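Autophagy-related protein 9 (Schizosaccharomyces pombe, PDB 7D0I) scrambles phospholipids between the two leaflets of the membrane as a homotrimer with a central pore, supplying membrane for the growing autophagosome. Local coordinates at residues T212-I223 with Y432-R440. The protein carries 1 engineered substitution. Residues are numbered along the deposited sequence; the frame is centred on the assembly and turned at random.
Sequences TVSFVIGFTTFI and YLVIHNFFR. With LMN (Lauryl Maltose Neopentyl Glycol), chain H.
Val216 CG1 (chi1 170°) and Tyr432 CG both point away from their own backbone N, and this carries the methyl to the ring, the two side chains crossing at about a right angle. The backbones do likewise: segment 212-223 of a transmembrane helix and segment 432-440 of an intramembrane helix cross at 91°, with axes 10.5 Å apart. No hydrogen bond links the segments, and apolar packing carries the contact. Val216 CG1 lies 3.7 Å from Tyr432 CE1 and also touches Ile435 CG2. The tyrosine ring is enclosed: an alkyl chain of the bound detergent lauryl maltose neopentyl glycol (LMN) runs over one face, with LMN CAW 4.1 Å above the plane of the Tyr432 ring and over its centre, and LMN CBE comes 3.4 Å from Tyr432 CE2; His436 CB lies toward the rim of the opposite face, and Val213 CG2 approaches the hydroxyl. Cutting Tyr432 back to alanine would remove the ring and is likely to open a gap between Val213, Val216 and the detergent chain. Farther along, Phe439 swings its ring toward Phe219; the centroids are 5.5 Å apart and the planes inclined at 73°, an oblique pairing in which Phe439 CE2 lies at the edge of the Phe219 ring. Phe507 and Phe512 of a neighbouring subunit meet the rings of His436 and Phe219, respectively, placing the crossing at an interface between subunits of the homotrimer. Thr220 reaches Ile435 tip to tip, its CG2 3.7 Å from Ile435 CD1. Thr220 OG1 donates to Val216 O at 2.7 Å, from the opposite face of that carbonyl plane to Thr220 N.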
loop_
_atom_site.group_PDB
_atom_site.type_symbol
_atom_site.label_atom_id
_atom_site.label_comp_id
_atom_site.label_asym_id
_atom_site.label_seq_id
_atom_site.Cartn_x
_atom_site.Cartn_y
_atom_site.Cartn_z
ATOM N N THR A 212 21.156 21.190 46.989
ATOM C CA THR A 212 21.971 19.981 46.973
ATOM C C THR A 212 23.448 20.318 47.108
ATOM O O THR A 212 24.176 19.667 47.869
ATOM C CB THR A 212 21.720 19.204 45.686
ATOM O OG1 THR A 212 20.359 18.764 45.653
ATOM C CG2 THR A 212 22.636 18.006 45.610
ATOM N N VAL A 213 23.908 21.339 46.386
ATOM C CA VAL A 213 25.308 21.747 46.501
ATOM C C VAL A 213 25.622 22.171 47.932
ATOM O O VAL A 213 26.631 21.757 48.517
ATOM C CB VAL A 213 25.625 22.867 45.499
ATOM C CG1 VAL A 213 27.015 23.408 45.743
ATOM C CG2 VAL A 213 25.493 22.348 44.088
ATOM N N SER A 214 24.750 22.996 48.521
ATOM C CA SER A 214 25.007 23.494 49.867
ATOM C C SER A 214 24.942 22.374 50.893
ATOM O O SER A 214 25.697 22.381 51.867
ATOM C CB SER A 214 24.015 24.598 50.216
ATOM O OG SER A 214 22.693 24.102 50.228
ATOM N N PHE A 215 24.049 21.404 50.701
ATOM C CA PHE A 215 24.005 20.280 51.624
ATOM C C PHE A 215 25.277 19.458 51.545
ATOM O O PHE A 215 25.806 19.038 52.575
ATOM C CB PHE A 215 22.803 19.386 51.355
ATOM C CG PHE A 215 22.836 18.105 52.129
ATOM C CD1 PHE A 215 23.311 16.942 51.556
ATOM C CD2 PHE A 215 22.420 18.072 53.445
ATOM C CE1 PHE A 215 23.354 15.769 52.274
ATOM C CE2 PHE A 215 22.459 16.900 54.165
ATOM C CZ PHE A 215 22.927 15.749 53.578
ATOM N N VAL A 216 25.761 19.192 50.333
ATOM C CA VAL A 216 27.015 18.457 50.200
ATOM C C VAL A 216 28.131 19.197 50.919
ATOM O O VAL A 216 28.897 18.605 51.692
ATOM C CB VAL A 216 27.351 18.230 48.716
ATOM C CG1 VAL A 216 28.756 17.702 48.579
ATOM C CG2 VAL A 216 26.369 17.261 48.108
ATOM N N ILE A 217 28.210 20.513 50.712
ATOM C CA ILE A 217 29.265 21.307 51.343
ATOM C C ILE A 217 29.160 21.235 52.863
ATOM O O ILE A 217 30.138 20.939 53.559
ATOM C CB ILE A 217 29.207 22.759 50.844
ATOM C CG1 ILE A 217 29.649 22.836 49.384
ATOM C CG2 ILE A 217 30.060 23.655 51.718
ATOM C CD1 ILE A 217 29.532 24.215 48.787
ATOM N N GLY A 218 27.967 21.503 53.396
ATOM C CA GLY A 218 27.800 21.531 54.840
ATOM C C GLY A 218 28.024 20.180 55.488
ATOM O O GLY A 218 28.675 20.080 56.527
ATOM N N PHE A 219 27.498 19.117 54.882
ATOM C CA PHE A 219 27.663 17.792 55.459
ATOM C C PHE A 219 29.118 17.345 55.400
ATOM O O PHE A 219 29.609 16.700 56.334
ATOM C CB PHE A 219 26.762 16.801 54.738
ATOM C CG PHE A 219 26.613 15.496 55.445
ATOM C CD1 PHE A 219 27.210 14.358 54.949
ATOM C CD2 PHE A 219 25.877 15.408 56.609
ATOM C CE1 PHE A 219 27.072 13.155 55.594
ATOM C CE2 PHE A 219 25.740 14.206 57.262
ATOM C CZ PHE A 219 26.337 13.077 56.752
ATOM N N THR A 220 29.828 17.683 54.323
ATOM C CA THR A 220 31.232 17.300 54.243
ATOM C C THR A 220 32.072 18.086 55.239
ATOM O O THR A 220 33.014 17.543 55.828
ATOM C CB THR A 220 31.757 17.504 52.826
ATOM O OG1 THR A 220 30.888 16.841 51.901
ATOM C CG2 THR A 220 33.145 16.916 52.698
ATOM N N THR A 221 31.749 19.360 55.452
ATOM C CA THR A 221 32.482 20.118 56.457
ATOM C C THR A 221 32.052 19.774 57.876
ATOM O O THR A 221 32.754 20.140 58.823
ATOM C CB THR A 221 32.325 21.621 56.217
ATOM O OG1 THR A 221 33.446 22.311 56.783
ATOM C CG2 THR A 221 31.055 22.139 56.863
ATOM N N PHE A 222 30.923 19.086 58.043
ATOM C CA PHE A 222 30.490 18.652 59.364
ATOM C C PHE A 222 31.101 17.313 59.758
ATOM O O PHE A 222 31.702 17.199 60.828
ATOM C CB PHE A 222 28.965 18.561 59.418
ATOM C CG PHE A 222 28.437 18.015 60.714
ATOM C CD1 PHE A 222 28.235 18.850 61.797
ATOM C CD2 PHE A 222 28.139 16.670 60.848
ATOM C CE1 PHE A 222 27.751 18.353 62.989
ATOM C CE2 PHE A 222 27.656 16.166 62.038
ATOM C CZ PHE A 222 27.460 17.009 63.110
ATOM N N ILE A 223 30.953 16.292 58.910
ATOM C CA ILE A 223 31.451 14.968 59.266
ATOM C C ILE A 223 32.964 14.950 59.401
ATOM O O ILE A 223 33.520 14.013 59.982
ATOM C CB ILE A 223 30.996 13.915 58.240
ATOM C CG1 ILE A 223 31.629 14.194 56.879
ATOM C CG2 ILE A 223 29.487 13.893 58.144
ATOM C CD1 ILE A 223 31.342 13.133 55.845
ATOM N N TYR A 432 34.532 17.903 44.475
ATOM C CA TYR A 432 33.106 18.012 44.739
ATOM C C TYR A 432 32.328 16.942 43.995
ATOM O O TYR A 432 31.352 16.401 44.517
ATOM C CB TYR A 432 32.576 19.387 44.349
ATOM C CG TYR A 432 31.070 19.397 44.264
ATOM C CD1 TYR A 432 30.299 19.497 45.405
ATOM C CD2 TYR A 432 30.423 19.275 43.044
ATOM C CE1 TYR A 432 28.927 19.491 45.335
ATOM C CE2 TYR A 432 29.052 19.264 42.969
ATOM C CZ TYR A 432 28.309 19.375 44.116
ATOM O OH TYR A 432 26.938 19.369 44.040
ATOM N N LEU A 433 32.732 16.632 42.766
ATOM C CA LEU A 433 31.967 15.678 41.981
ATOM C C LEU A 433 32.083 14.278 42.558
ATOM O O LEU A 433 31.087 13.550 42.627
ATOM C CB LEU A 433 32.428 15.699 40.528
ATOM C CG LEU A 433 31.337 15.264 39.560
ATOM C CD1 LEU A 433 30.161 16.207 39.657
ATOM C CD2 LEU A 433 31.871 15.225 38.155
ATOM N N VAL A 434 33.281 13.882 42.990
ATOM C CA VAL A 434 33.414 12.550 43.562
ATOM C C VAL A 434 32.689 12.472 44.898
ATOM O O VAL A 434 32.082 11.444 45.214
ATOM C CB VAL A 434 34.893 12.140 43.678
ATOM C CG1 VAL A 434 35.619 12.978 44.704
ATOM C CG2 VAL A 434 34.999 10.672 44.020
ATOM N N ILE A 435 32.683 13.555 45.680
ATOM C CA ILE A 435 31.937 13.543 46.934
ATOM C C ILE A 435 30.441 13.424 46.669
ATOM O O ILE A 435 29.740 12.632 47.310
ATOM C CB ILE A 435 32.263 14.796 47.764
ATOM C CG1 ILE A 435 33.642 14.663 48.401
ATOM C CG2 ILE A 435 31.217 15.017 48.827
ATOM C CD1 ILE A 435 34.026 15.852 49.226
ATOM N N HIS A 436 29.928 14.215 45.727
ATOM C CA HIS A 436 28.507 14.175 45.401
ATOM C C HIS A 436 28.101 12.805 44.896
ATOM O O HIS A 436 27.075 12.257 45.313
ATOM C CB HIS A 436 28.185 15.244 44.360
ATOM C CG HIS A 436 26.777 15.203 43.859
ATOM N ND1 HIS A 436 26.341 14.268 42.946
ATOM C CD2 HIS A 436 25.702 15.967 44.153
ATOM C CE1 HIS A 436 25.061 14.466 42.692
ATOM N NE2 HIS A 436 24.648 15.492 43.412
ATOM N N ASN A 437 28.895 12.226 43.998
ATOM C CA ASN A 437 28.537 10.934 43.436
ATOM C C ASN A 437 28.640 9.831 44.478
ATOM O O ASN A 437 27.809 8.918 44.499
ATOM C CB ASN A 437 29.412 10.630 42.227
ATOM C CG ASN A 437 29.131 11.561 41.073
ATOM O OD1 ASN A 437 30.042 12.122 40.476
ATOM N ND2 ASN A 437 27.856 11.741 40.762
ATOM N N PHE A 438 29.637 9.903 45.363
ATOM C CA PHE A 438 29.701 8.954 46.464
ATOM C C PHE A 438 28.446 9.033 47.320
ATOM O O PHE A 438 27.764 8.024 47.531
ATOM C CB PHE A 438 30.950 9.215 47.304
ATOM C CG PHE A 438 30.933 8.541 48.640
ATOM C CD1 PHE A 438 30.918 7.163 48.739
ATOM C CD2 PHE A 438 30.951 9.287 49.803
ATOM C CE1 PHE A 438 30.905 6.544 49.969
ATOM C CE2 PHE A 438 30.940 8.672 51.035
ATOM C CZ PHE A 438 30.917 7.300 51.117
ATOM N N PHE A 439 28.110 10.232 47.797
ATOM C CA PHE A 439 26.924 10.381 48.635
ATOM C C PHE A 439 25.674 9.883 47.927
ATOM O O PHE A 439 24.810 9.259 48.551
ATOM C CB PHE A 439 26.741 11.838 49.051
ATOM C CG PHE A 439 27.605 12.253 50.198
ATOM C CD1 PHE A 439 28.491 11.365 50.773
ATOM C CD2 PHE A 439 27.520 13.532 50.714
ATOM C CE1 PHE A 439 29.286 11.745 51.827
ATOM C CE2 PHE A 439 28.310 13.917 51.766
ATOM C CZ PHE A 439 29.194 13.023 52.325
ATOM N N ARG A 440 25.558 10.136 46.625
ATOM C CA ARG A 440 24.317 9.781 45.951
ATOM C C ARG A 440 24.221 8.291 45.662
ATOM O O ARG A 440 23.133 7.714 45.756
ATOM C CB ARG A 440 24.165 10.569 44.652
ATOM C CG ARG A 440 22.772 10.435 44.068
ATOM C CD ARG A 440 22.676 10.951 42.653
ATOM N NE ARG A 440 21.294 10.931 42.181
ATOM C CZ ARG A 440 20.922 11.241 40.945
ATOM N NH1 ARG A 440 21.828 11.589 40.044
ATOM N NH2 ARG A 440 19.641 11.200 40.608
HETATM C C1 LMN H . 26.232 20.379 34.739
HETATM O O1 LMN H . 25.641 21.529 34.943
HETATM C C2 LMN H . 25.198 19.302 34.327
HETATM O O2 LMN H . 24.753 19.600 33.005
HETATM C C3 LMN H . 25.723 17.895 34.341
HETATM O O3 LMN H . 24.546 17.014 34.328
HETATM C C4 LMN H . 26.566 17.535 35.496
HETATM O O4 LMN H . 27.342 16.295 35.171
HETATM C C5 LMN H . 27.548 18.593 35.845
HETATM O O5 LMN H . 26.890 19.896 36.049
HETATM C C6 LMN H . 28.294 18.230 37.129
HETATM O O6 LMN H . 29.130 19.307 37.491
HETATM C CAA LMN H . 31.417 24.408 44.924
HETATM C CAB LMN H . 28.832 34.095 37.219
HETATM O OAI LMN H . 25.048 12.833 38.702
HETATM O OAJ LMN H . 16.646 23.125 30.843
HETATM O OAL LMN H . 22.477 19.447 36.521
HETATM O OAN LMN H . 19.289 23.084 32.869
HETATM O OAP LMN H . 20.674 24.094 34.983
HETATM O OAQ LMN H . 25.735 11.210 36.407
HETATM O OAR LMN H . 14.348 20.218 32.706
HETATM O OAS LMN H . 25.063 12.306 33.923
HETATM O OAT LMN H . 15.556 18.041 33.972
HETATM O OAU LMN H . 27.211 14.465 33.362
HETATM O OAV LMN H . 18.185 19.115 35.218
HETATM C CAW LMN H . 30.528 23.528 44.017
HETATM C CAX LMN H . 28.431 32.690 36.719
HETATM C CAY LMN H . 31.368 23.029 42.813
HETATM C CAZ LMN H . 27.846 31.877 37.901
HETATM C CBA LMN H . 30.451 22.499 41.675
HETATM C CBB LMN H . 27.461 30.454 37.410
HETATM C CBC LMN H . 28.977 22.962 41.883
HETATM C CBD LMN H . 26.290 30.556 36.391
HETATM C CBE LMN H . 28.014 21.952 41.192
HETATM C CBF LMN H . 25.379 29.301 36.544
HETATM C CBG LMN H . 28.533 21.640 39.756
HETATM C CBH LMN H . 25.722 28.253 35.441
HETATM C CBI LMN H . 28.024 22.757 38.787
HETATM C CBJ LMN H . 26.256 26.957 36.131
HETATM C CBK LMN H . 26.457 22.711 38.724
HETATM C CBL LMN H . 25.917 25.714 35.232
HETATM C CBM LMN H . 26.069 13.744 38.372
HETATM C CBN LMN H . 16.597 21.727 31.030
HETATM C CBP LMN H . 21.288 19.808 35.853
HETATM C CBQ LMN H . 25.937 23.934 37.887
HETATM C CBR LMN H . 26.246 24.175 35.340
HETATM C CBS LMN H . 25.538 21.888 36.331
HETATM C CBT LMN H . 23.845 23.844 36.332
HETATM O OBV LMN H . 23.471 23.973 34.950
HETATM O OBX LMN H . 22.379 21.927 35.428
HETATM O OBY LMN H . 27.530 14.406 36.554
HETATM O OBZ LMN H . 17.781 21.452 33.131
HETATM O OCB LMN H . 19.823 20.173 33.323
HETATM C CCC LMN H . 26.799 13.262 37.149
HETATM C CCD LMN H . 16.445 21.415 32.493
HETATM C CCF LMN H . 21.605 20.828 34.803
HETATM C CCH LMN H . 20.570 22.465 33.249
HETATM C CCJ LMN H . 22.691 22.938 34.421
HETATM C CCL LMN H . 21.401 23.525 33.884
HETATM C CCM LMN H . 25.394 23.470 36.473
HETATM C CCN LMN H . 25.785 12.633 36.181
HETATM C CCO LMN H . 15.776 20.044 32.644
HETATM C CCQ LMN H . 20.313 21.308 34.124
HETATM C CCR LMN H . 26.674 15.171 35.621
HETATM C CCS LMN H . 18.457 20.138 33.025
HETATM C CCT LMN H . 26.124 12.875 34.756
HETATM C CCU LMN H . 16.246 19.329 33.863
HETATM C CCV LMN H . 26.247 14.316 34.420
HETATM C CCW LMN H . 17.713 19.085 33.857
#